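PDB 2DY1: elongation factor G from Thermus thermophilus, which binds GTP together with a magnesium ion and probably acts as a GTPase that serves the elongation stage of protein synthesis. Local coordinates for residues Glu207-Ile212 with Glu232-Ala237; Pro128-Val133 with Leu269-Ser274; Gly468-Gln473 with Asp549-Ile554. All coordinates share one frame; numbering follows the deposited sequence.

Contact 1: residues Glu207-Ile212 with Glu232-Ala237; sequences EVLEAI and EALEKA
Leu209 and Ile212 of helix 198-213 meet Leu234 and Ala237 of helix 231-243 in a small interface of apolar side chains with no hydrogen bond across it. The short segments approach to 10.4 Å between axes and cross at 68°, a spacing spanned mainly by leucine and isoleucine side chains.

Leu234 meets two residues of the other helix. Its CB leaves the helix across the line to the partner rather than along it, and CB and CG act mainly as the arm that carries the two methyls over. With CG anti to the carbonyl carbon (chi1 -82°), the fork opens toward helix 198-213. CD1 lies 3.6 Å from Leu209 CD2, while CD2 reaches Ile212 CG2 at 4.0 Å, so each methyl has its own main partner. Leu209 CD2 also comes within 4.2 Å of Leu234 CD2, and the two leucines cross at about a right angle, methyl against methyl. Leucine suits both places because its branch lies one carbon further out than that of valine or isoleucine.

The CB of Ile212 points toward the other helix. Its beta branch CG2, anti to the backbone N, is the one that meets Ala237, 3.7 Å from its CB. The same methyl rests 3.8 Å from the backbone O of Leu234. Alanine fits here because the backbones are nearest at this point, with the CA atoms of Ile212 and Ala237 6.5 Å apart.

Both helices probably belong to the G' insertion that EF-G carries in its GTP-binding domain. Helix 217-225 touches Ala237 through Leu219, Val229 meets Leu234, and on helix 198-213 Val208 and Ala211 lie on Leu157 of strand 156-165.

Contact 2: residues Pro128-Val133 with Leu269-Ser274; sequences PRMVVV and LEALPS
Pro128 and Met130 face Ala271, Leu272 and Pro273 where an incoming strand passes the end of a helix. The backbones are nearest at Pro128 and Leu272, whose CA atoms are 7.1 Å apart. On one side Pro128 leads into the extended strand 129-134; on the other, helix 261-271 finishes at Ala271, Leu272 turns to extended backbone angles, and Pro273 carries the chain on to Ser274, the N-cap of helix 275-279.

Met130 touches two residues at the helix end. CG stands anti to its backbone N (chi1 161°), sending the chain out from the strand, and a bend at the last torsion (chi3 -70°) turns the terminal methyl toward the helix end. CE then lies 3.6 Å from Ala271 CB and 4.0 Å from Leu272 CG, with Leu272 CD2 just beyond. A long, flexible methionine can reach this spot from the strand, and the small alanine lets its tip come close to the helix.

The setting is the P-loop GTPase fold: strand 129-134 runs parallel between strands 100-106 and 248-252 in the central sheet, and just past its end lie Lys135 and Asp137, which bind GTP. Helix 261-271 covers this part of the sheet, where Leu267 and Ile268 also touch Met130.

At the start of the strand two proline rings meet. Pro128 CG lies 3.9 Å from Pro273 CD and 4.0 Å from Pro273 CG. Pro128 stands just before the strand and Pro273 in the short link between two helices; their rigid rings suit such non-helical places, and Pro128 CG is the corner that faces the other ring.

Contact 3: residues Gly468-Gln473 with Asp549-Ile554; sequences GKYKKQ and DLAFQI
Tyr470 and Ile554 form a CH-pi contact between an outer strand and a helix in domain IV, which has an S5-like alpha/beta fold. Strand 464-474 borders the domain's four-stranded sheet, and helix 549-566 packs on one side of it. Tyr470 sends its CB toward this helix, whereas Lys469 and Lys471 on either side of it point away, as expected of an extended strand with one covered face.

The tyrosine ring is put in place by its first torsion: CG is anti to the backbone N (chi1 -173°), which stands the ring up beside the helix. Ile554 then lies over one face. Its CD1 is 3.7 Å from the ring centroid and 20° off the ring normal, displaced toward the CE2 and CZ rim. The isoleucine's other methyl, CG2, approaches the same face near the base of the ring, 3.6 Å from Tyr470 CD1. Isoleucine suits this place because CG2 covers the ring near its base while the longer arm carries CD1 over the middle. Were Tyr470 replaced by an alanine, both Ile554 methyls would probably lose the ring face they lie on, and a gap would be likely to open between strand and helix.

Ala551, one helical turn earlier, is small enough to let the backbones draw together, with the CA atoms of Tyr470 and Ala551 6.1 Å apart. Gln479 of the adjacent strand 477-489 touches both Tyr470 and Ala551. At the foot of the tyrosine, CB sits 4.0 Å from the carbonyl O of Ala551.

From the N terminus, the chain first enters contact 2 at 128-133, a strand in the middle of the GTP-binding domain. Before that contact closes at 269-274, the chain passes through both halves of contact 1, 207-212 and 232-237, which shut a short, largely helical excursion. Contact 1 is therefore nested within the long loop of contact 2; their centres are about 15 Å apart, and their atoms do not touch. Contact 2 joins the central sheet to the end of helix 261-271, contact 1 one helix to another. Contact 3 follows in series, tying strand to helix within domain IV, its centre about 75 Å from that of contact 2.

Contact 1: residues Glu207-Ile212 with Glu232-Ala237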
loop_
_atom_site.group_PDB
_atom_site.type_symbol
_atom_site.label_atom_id
_atom_site.label_comp_id
_atom_site.label_asym_id
_atom_site.label_seq_id
_atom_site.Cartn_x
_atom_site.Cartn_y
_atom_site.Cartn_z
ATOM N N GLU A 207 -13.261 22.139 29.764
ATOM C CA GLU A 207 -12.055 21.550 29.202
ATOM C C GLU A 207 -11.877 21.935 27.740
ATOM O O GLU A 207 -10.761 22.199 27.304
ATOM C CB GLU A 207 -12.099 20.030 29.341
ATOM C CG GLU A 207 -11.852 19.545 30.761
ATOM C CD GLU A 207 -12.172 18.073 30.943
ATOM O OE1 GLU A 207 -12.224 17.337 29.932
ATOM O OE2 GLU A 207 -12.364 17.649 32.102
ATOM N N VAL A 208 -12.972 21.960 26.988
ATOM C CA VAL A 208 -12.913 22.317 25.577
ATOM C C VAL A 208 -12.515 23.785 25.408
ATOM O O VAL A 208 -11.638 24.106 24.598
ATOM C CB VAL A 208 -14.261 22.043 24.888
ATOM C CG1 VAL A 208 -14.320 22.753 23.529
ATOM C CG2 VAL A 208 -14.422 20.528 24.693
ATOM N N LEU A 209 -13.149 24.663 26.183
ATOM C CA LEU A 209 -12.846 26.090 26.136
ATOM C C LEU A 209 -11.378 26.313 26.428
ATOM O O LEU A 209 -10.687 27.008 25.676
ATOM C CB LEU A 209 -13.696 26.853 27.160
ATOM C CG LEU A 209 -15.179 27.018 26.821
ATOM C CD1 LEU A 209 -15.895 27.724 27.966
ATOM C CD2 LEU A 209 -15.323 27.814 25.532
ATOM N N GLU A 210 -10.906 25.724 27.520
ATOM C CA GLU A 210 -9.517 25.855 27.918
ATOM C C GLU A 210 -8.550 25.320 26.859
ATOM O O GLU A 210 -7.522 25.941 26.585
ATOM C CB GLU A 210 -9.285 25.162 29.272
ATOM C CG GLU A 210 -9.910 25.906 30.500
ATOM C CD GLU A 210 -9.547 25.294 31.859
ATOM O OE1 GLU A 210 -8.406 24.813 32.014
ATOM O OE2 GLU A 210 -10.395 25.312 32.779
ATOM N N ALA A 211 -8.876 24.187 26.233
ATOM C CA ALA A 211 -7.979 23.640 25.208
ATOM C C ALA A 211 -7.842 24.554 23.991
ATOM O O ALA A 211 -6.760 24.662 23.401
ATOM C CB ALA A 211 -8.463 22.246 24.763
ATOM N N ILE A 212 -8.937 25.204 23.615
ATOM C CA ILE A 212 -8.936 26.108 22.479
ATOM C C ILE A 212 -8.182 27.391 22.808
ATOM O O ILE A 212 -7.354 27.849 22.014
ATOM C CB ILE A 212 -10.358 26.471 22.067
ATOM C CG1 ILE A 212 -11.064 25.203 21.558
ATOM C CG2 ILE A 212 -10.332 27.570 20.983
ATOM C CD1 ILE A 212 -12.535 25.369 21.303
ATOM N N GLU A 232 -17.200 34.300 18.656
ATOM C CA GLU A 232 -16.537 34.479 17.368
ATOM C C GLU A 232 -15.046 34.212 17.470
ATOM O O GLU A 232 -14.466 33.560 16.600
ATOM C CB GLU A 232 -16.717 35.903 16.849
ATOM C CG GLU A 232 -17.938 36.135 15.997
ATOM C CD GLU A 232 -17.823 37.421 15.207
ATOM O OE1 GLU A 232 -17.684 38.494 15.832
ATOM O OE2 GLU A 232 -17.861 37.356 13.958
ATOM N N ALA A 233 -14.428 34.748 18.521
ATOM C CA ALA A 233 -12.997 34.581 18.739
ATOM C C ALA A 233 -12.676 33.117 18.966
ATOM O O ALA A 233 -11.680 32.607 18.452
ATOM C CB ALA A 233 -12.542 35.404 19.943
ATOM N N LEU A 234 -13.525 32.457 19.747
ATOM C CA LEU A 234 -13.356 31.041 20.050
ATOM C C LEU A 234 -13.522 30.176 18.803
ATOM O O LEU A 234 -12.766 29.221 18.610
ATOM C CB LEU A 234 -14.351 30.603 21.134
ATOM C CG LEU A 234 -13.941 30.911 22.581
ATOM C CD1 LEU A 234 -15.138 30.777 23.512
ATOM C CD2 LEU A 234 -12.803 29.976 22.996
ATOM N N GLU A 235 -14.496 30.502 17.959
ATOM C CA GLU A 235 -14.708 29.724 16.727
ATOM C C GLU A 235 -13.469 29.806 15.840
ATOM O O GLU A 235 -12.971 28.789 15.350
ATOM C CB GLU A 235 -15.897 30.262 15.924
ATOM C CG GLU A 235 -17.244 30.227 16.622
ATOM C CD GLU A 235 -18.340 30.864 15.773
ATOM O OE1 GLU A 235 -18.637 30.328 14.682
ATOM O OE2 GLU A 235 -18.899 31.903 16.194
ATOM N N LYS A 236 -12.973 31.022 15.632
ATOM C CA LYS A 236 -11.801 31.217 14.787
ATOM C C LYS A 236 -10.572 30.529 15.358
ATOM O O LYS A 236 -9.783 29.945 14.621
ATOM C CB LYS A 236 -11.524 32.714 14.587
ATOM C CG LYS A 236 -12.611 33.422 13.778
ATOM C CD LYS A 236 -12.293 34.896 13.532
ATOM C CE LYS A 236 -13.362 35.546 12.656
ATOM N NZ LYS A 236 -13.102 36.996 12.405
ATOM N N ALA A 237 -10.403 30.579 16.675
ATOM C CA ALA A 237 -9.262 29.932 17.289
ATOM C C ALA A 237 -9.360 28.411 17.104
ATOM O O ALA A 237 -8.362 27.756 16.815
ATOM C CB ALA A 237 -9.188 30.279 18.771
#

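Contact 2: residues Pro128-Val133 with Leu269-Ser274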
loop_
_atom_site.group_PDB
_atom_site.type_symbol
_atom_site.label_atom_id
_atom_site.label_comp_id
_atom_site.label_asym_id
_atom_site.label_seq_id
_atom_site.Cartn_x
_atom_site.Cartn_y
_atom_site.Cartn_z
ATOM N N PRO A 128 -4.787 17.854 8.963
ATOM C CA PRO A 128 -5.580 18.005 10.183
ATOM C C PRO A 128 -6.361 16.685 10.286
ATOM O O PRO A 128 -6.629 16.026 9.266
ATOM C CB PRO A 128 -6.532 19.141 9.847
ATOM C CG PRO A 128 -5.663 20.024 8.950
ATOM C CD PRO A 128 -5.006 18.999 8.051
ATOM N N ARG A 129 -6.729 16.302 11.502
ATOM C CA ARG A 129 -7.475 15.070 11.722
ATOM C C ARG A 129 -8.645 15.313 12.667
ATOM O O ARG A 129 -8.549 16.107 13.610
ATOM C CB ARG A 129 -6.577 13.988 12.334
ATOM C CG ARG A 129 -5.743 13.180 11.329
ATOM C CD ARG A 129 -4.341 12.974 11.881
ATOM N NE ARG A 129 -3.631 14.253 11.791
ATOM C CZ ARG A 129 -2.623 14.609 12.574
ATOM N NH1 ARG A 129 -2.188 13.785 13.523
ATOM N NH2 ARG A 129 -2.062 15.800 12.412
ATOM N N MET A 130 -9.764 14.659 12.374
ATOM C CA MET A 130 -10.971 14.710 13.206
ATOM C C MET A 130 -11.342 13.236 13.353
ATOM O O MET A 130 -11.060 12.449 12.462
ATOM C CB MET A 130 -12.093 15.480 12.481
ATOM C CG MET A 130 -13.506 15.255 12.966
ATOM S SD MET A 130 -14.662 16.163 11.861
ATOM C CE MET A 130 -14.216 17.810 12.354
ATOM N N VAL A 131 -11.924 12.860 14.488
ATOM C CA VAL A 131 -12.332 11.473 14.728
ATOM C C VAL A 131 -13.839 11.409 14.755
ATOM O O VAL A 131 -14.483 12.315 15.283
ATOM C CB VAL A 131 -11.858 10.995 16.131
ATOM C CG1 VAL A 131 -12.467 9.627 16.482
ATOM C CG2 VAL A 131 -10.335 10.911 16.168
ATOM N N VAL A 132 -14.415 10.355 14.177
ATOM C CA VAL A 132 -15.860 10.156 14.287
ATOM C C VAL A 132 -16.044 8.772 14.908
ATOM O O VAL A 132 -15.532 7.773 14.408
ATOM C CB VAL A 132 -16.634 10.298 12.919
ATOM C CG1 VAL A 132 -16.083 9.379 11.852
ATOM C CG2 VAL A 132 -18.125 10.035 13.155
ATOM N N VAL A 133 -16.742 8.734 16.041
ATOM C CA VAL A 133 -16.973 7.481 16.757
ATOM C C VAL A 133 -18.284 6.872 16.319
ATOM O O VAL A 133 -19.363 7.467 16.468
ATOM C CB VAL A 133 -17.000 7.727 18.272
ATOM C CG1 VAL A 133 -17.325 6.405 18.994
ATOM C CG2 VAL A 133 -15.650 8.281 18.724
ATOM N N LEU A 269 -17.440 21.220 8.015
ATOM C CA LEU A 269 -17.329 22.566 7.457
ATOM C C LEU A 269 -16.744 23.533 8.479
ATOM O O LEU A 269 -15.871 24.346 8.165
ATOM C CB LEU A 269 -18.707 23.054 6.981
ATOM C CG LEU A 269 -19.188 22.279 5.755
ATOM C CD1 LEU A 269 -20.703 22.406 5.640
ATOM C CD2 LEU A 269 -18.480 22.800 4.478
ATOM N N GLU A 270 -17.191 23.427 9.719
ATOM C CA GLU A 270 -16.705 24.333 10.749
ATOM C C GLU A 270 -15.261 24.121 11.194
ATOM O O GLU A 270 -14.524 25.080 11.441
ATOM C CB GLU A 270 -17.620 24.228 11.971
ATOM C CG GLU A 270 -17.101 24.948 13.202
ATOM C CD GLU A 270 -17.977 24.705 14.419
ATOM O OE1 GLU A 270 -18.733 23.704 14.419
ATOM O OE2 GLU A 270 -17.898 25.501 15.379
ATOM N N ALA A 271 -14.847 22.863 11.287
ATOM C CA ALA A 271 -13.518 22.530 11.776
ATOM C C ALA A 271 -12.370 22.296 10.809
ATOM O O ALA A 271 -11.225 22.585 11.137
ATOM C CB ALA A 271 -13.630 21.314 12.707
ATOM N N LEU A 272 -12.660 21.757 9.632
ATOM C CA LEU A 272 -11.603 21.412 8.704
ATOM C C LEU A 272 -11.300 22.534 7.736
ATOM O O LEU A 272 -12.165 23.344 7.432
ATOM C CB LEU A 272 -11.972 20.105 7.993
ATOM C CG LEU A 272 -12.251 18.986 9.014
ATOM C CD1 LEU A 272 -12.581 17.699 8.235
ATOM C CD2 LEU A 272 -11.058 18.742 9.938
ATOM N N PRO A 273 -10.055 22.584 7.245
ATOM C CA PRO A 273 -9.659 23.653 6.325
ATOM C C PRO A 273 -10.118 23.587 4.899
ATOM O O PRO A 273 -10.322 22.519 4.345
ATOM C CB PRO A 273 -8.142 23.613 6.399
ATOM C CG PRO A 273 -7.883 22.137 6.435
ATOM C CD PRO A 273 -8.921 21.675 7.489
ATOM N N SER A 274 -10.236 24.772 4.304
ATOM C CA SER A 274 -10.602 24.899 2.905
ATOM C C SER A 274 -9.307 24.770 2.095
ATOM O O SER A 274 -8.198 24.868 2.631
ATOM C CB SER A 274 -11.193 26.290 2.649
ATOM O OG SER A 274 -10.144 27.254 2.717
#

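Contact 3: residues Gly468-Gln473 with Asp549-Ile554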
loop_
_atom_site.group_PDB
_atom_site.type_symbol
_atom_site.label_atom_id
_atom_site.label_comp_id
_atom_site.label_asym_id
_atom_site.label_seq_id
_atom_site.Cartn_x
_atom_site.Cartn_y
_atom_site.Cartn_z
ATOM N N GLY A 468 39.709 -26.716 -21.292
ATOM C CA GLY A 468 38.546 -26.547 -22.131
ATOM C C GLY A 468 39.098 -26.243 -23.506
ATOM O O GLY A 468 39.827 -25.267 -23.700
ATOM N N LYS A 469 38.774 -27.077 -24.486
ATOM C CA LYS A 469 39.300 -26.807 -25.806
ATOM C C LYS A 469 38.281 -27.004 -26.919
ATOM O O LYS A 469 37.510 -27.963 -26.912
ATOM C CB LYS A 469 40.528 -27.682 -26.050
ATOM C CG LYS A 469 41.330 -27.301 -27.277
ATOM C CD LYS A 469 42.680 -28.018 -27.265
ATOM C CE LYS A 469 43.585 -27.516 -28.364
ATOM N NZ LYS A 469 44.971 -28.046 -28.180
ATOM N N TYR A 470 38.294 -26.081 -27.871
ATOM C CA TYR A 470 37.378 -26.126 -29.008
ATOM C C TYR A 470 38.128 -25.928 -30.324
ATOM O O TYR A 470 38.751 -24.890 -30.531
ATOM C CB TYR A 470 36.331 -25.021 -28.870
ATOM C CG TYR A 470 35.225 -25.063 -29.901
ATOM C CD1 TYR A 470 34.282 -26.088 -29.895
ATOM C CD2 TYR A 470 35.100 -24.062 -30.855
ATOM C CE1 TYR A 470 33.234 -26.109 -30.816
ATOM C CE2 TYR A 470 34.050 -24.075 -31.785
ATOM C CZ TYR A 470 33.126 -25.100 -31.755
ATOM O OH TYR A 470 32.088 -25.126 -32.659
ATOM N N LYS A 471 38.062 -26.916 -31.213
ATOM C CA LYS A 471 38.715 -26.799 -32.515
ATOM C C LYS A 471 37.926 -27.515 -33.611
ATOM O O LYS A 471 37.781 -28.738 -33.594
ATOM C CB LYS A 471 40.156 -27.331 -32.463
ATOM C CG LYS A 471 40.322 -28.758 -31.961
ATOM C CD LYS A 471 41.695 -29.331 -32.341
ATOM C CE LYS A 471 42.853 -28.452 -31.865
ATOM N NZ LYS A 471 44.200 -29.027 -32.189
ATOM N N LYS A 472 37.415 -26.733 -34.557
ATOM C CA LYS A 472 36.630 -27.252 -35.676
ATOM C C LYS A 472 36.771 -26.323 -36.875
ATOM O O LYS A 472 37.163 -25.167 -36.728
ATOM C CB LYS A 472 35.152 -27.360 -35.285
ATOM C CG LYS A 472 34.862 -28.451 -34.270
ATOM C CD LYS A 472 33.444 -28.369 -33.727
ATOM C CE LYS A 472 33.217 -29.450 -32.676
ATOM N NZ LYS A 472 31.928 -29.286 -31.944
ATOM N N GLN A 473 36.456 -26.828 -38.064
ATOM C CA GLN A 473 36.547 -26.015 -39.273
ATOM C C GLN A 473 35.236 -26.070 -40.046
ATOM O O GLN A 473 34.742 -27.150 -40.365
ATOM C CB GLN A 473 37.697 -26.499 -40.157
ATOM C CG GLN A 473 37.923 -25.645 -41.392
ATOM C CD GLN A 473 39.394 -25.394 -41.651
ATOM O OE1 GLN A 473 40.076 -24.753 -40.849
ATOM N NE2 GLN A 473 39.894 -25.901 -42.772
ATOM N N ASP A 549 36.612 -14.904 -30.623
ATOM C CA ASP A 549 35.931 -14.753 -29.344
ATOM C C ASP A 549 35.005 -15.943 -29.118
ATOM O O ASP A 549 34.925 -16.474 -28.012
ATOM C CB ASP A 549 35.125 -13.456 -29.302
ATOM C CG ASP A 549 36.010 -12.226 -29.301
ATOM O OD1 ASP A 549 37.120 -12.286 -28.728
ATOM O OD2 ASP A 549 35.593 -11.193 -29.856
ATOM N N LEU A 550 34.313 -16.374 -30.170
ATOM C CA LEU A 550 33.403 -17.510 -30.045
ATOM C C LEU A 550 34.146 -18.772 -29.635
ATOM O O LEU A 550 33.691 -19.503 -28.751
ATOM C CB LEU A 550 32.657 -17.759 -31.372
ATOM C CG LEU A 550 31.852 -19.065 -31.445
ATOM C CD1 LEU A 550 30.684 -19.012 -30.467
ATOM C CD2 LEU A 550 31.343 -19.284 -32.878
ATOM N N ALA A 551 35.281 -19.040 -30.284
ATOM C CA ALA A 551 36.074 -20.224 -29.970
ATOM C C ALA A 551 36.523 -20.165 -28.516
ATOM O O ALA A 551 36.518 -21.191 -27.819
ATOM C CB ALA A 551 37.286 -20.295 -30.881
ATOM N N PHE A 552 36.896 -18.980 -28.061
ATOM C CA PHE A 552 37.331 -18.854 -26.672
ATOM C C PHE A 552 36.165 -18.872 -25.678
ATOM O O PHE A 552 36.326 -19.362 -24.568
ATOM C CB PHE A 552 38.220 -17.612 -26.477
ATOM C CG PHE A 552 39.689 -17.894 -26.686
ATOM C CD1 PHE A 552 40.343 -17.473 -27.844
ATOM C CD2 PHE A 552 40.388 -18.679 -25.767
ATOM C CE1 PHE A 552 41.674 -17.836 -28.082
ATOM C CE2 PHE A 552 41.713 -19.052 -25.995
ATOM C CZ PHE A 552 42.359 -18.626 -27.159
ATOM N N GLN A 553 34.989 -18.375 -26.072
ATOM C CA GLN A 553 33.829 -18.408 -25.175
ATOM C C GLN A 553 33.457 -19.865 -24.972
ATOM O O GLN A 553 33.163 -20.291 -23.858
ATOM C CB GLN A 553 32.621 -17.679 -25.784
ATOM C CG GLN A 553 32.820 -16.202 -26.054
ATOM C CD GLN A 553 31.546 -15.520 -26.555
ATOM O OE1 GLN A 553 31.609 -14.517 -27.269
ATOM N NE2 GLN A 553 30.388 -16.052 -26.167
ATOM N N ILE A 554 33.460 -20.636 -26.063
ATOM C CA ILE A 554 33.125 -22.048 -25.967
ATOM C C ILE A 554 34.169 -22.819 -25.165
ATOM O O ILE A 554 33.828 -23.624 -24.301
ATOM C CB ILE A 554 32.998 -22.704 -27.374
ATOM C CG1 ILE A 554 31.907 -22.001 -28.184
ATOM C CG2 ILE A 554 32.698 -24.188 -27.220
ATOM C CD1 ILE A 554 31.779 -22.520 -29.607
#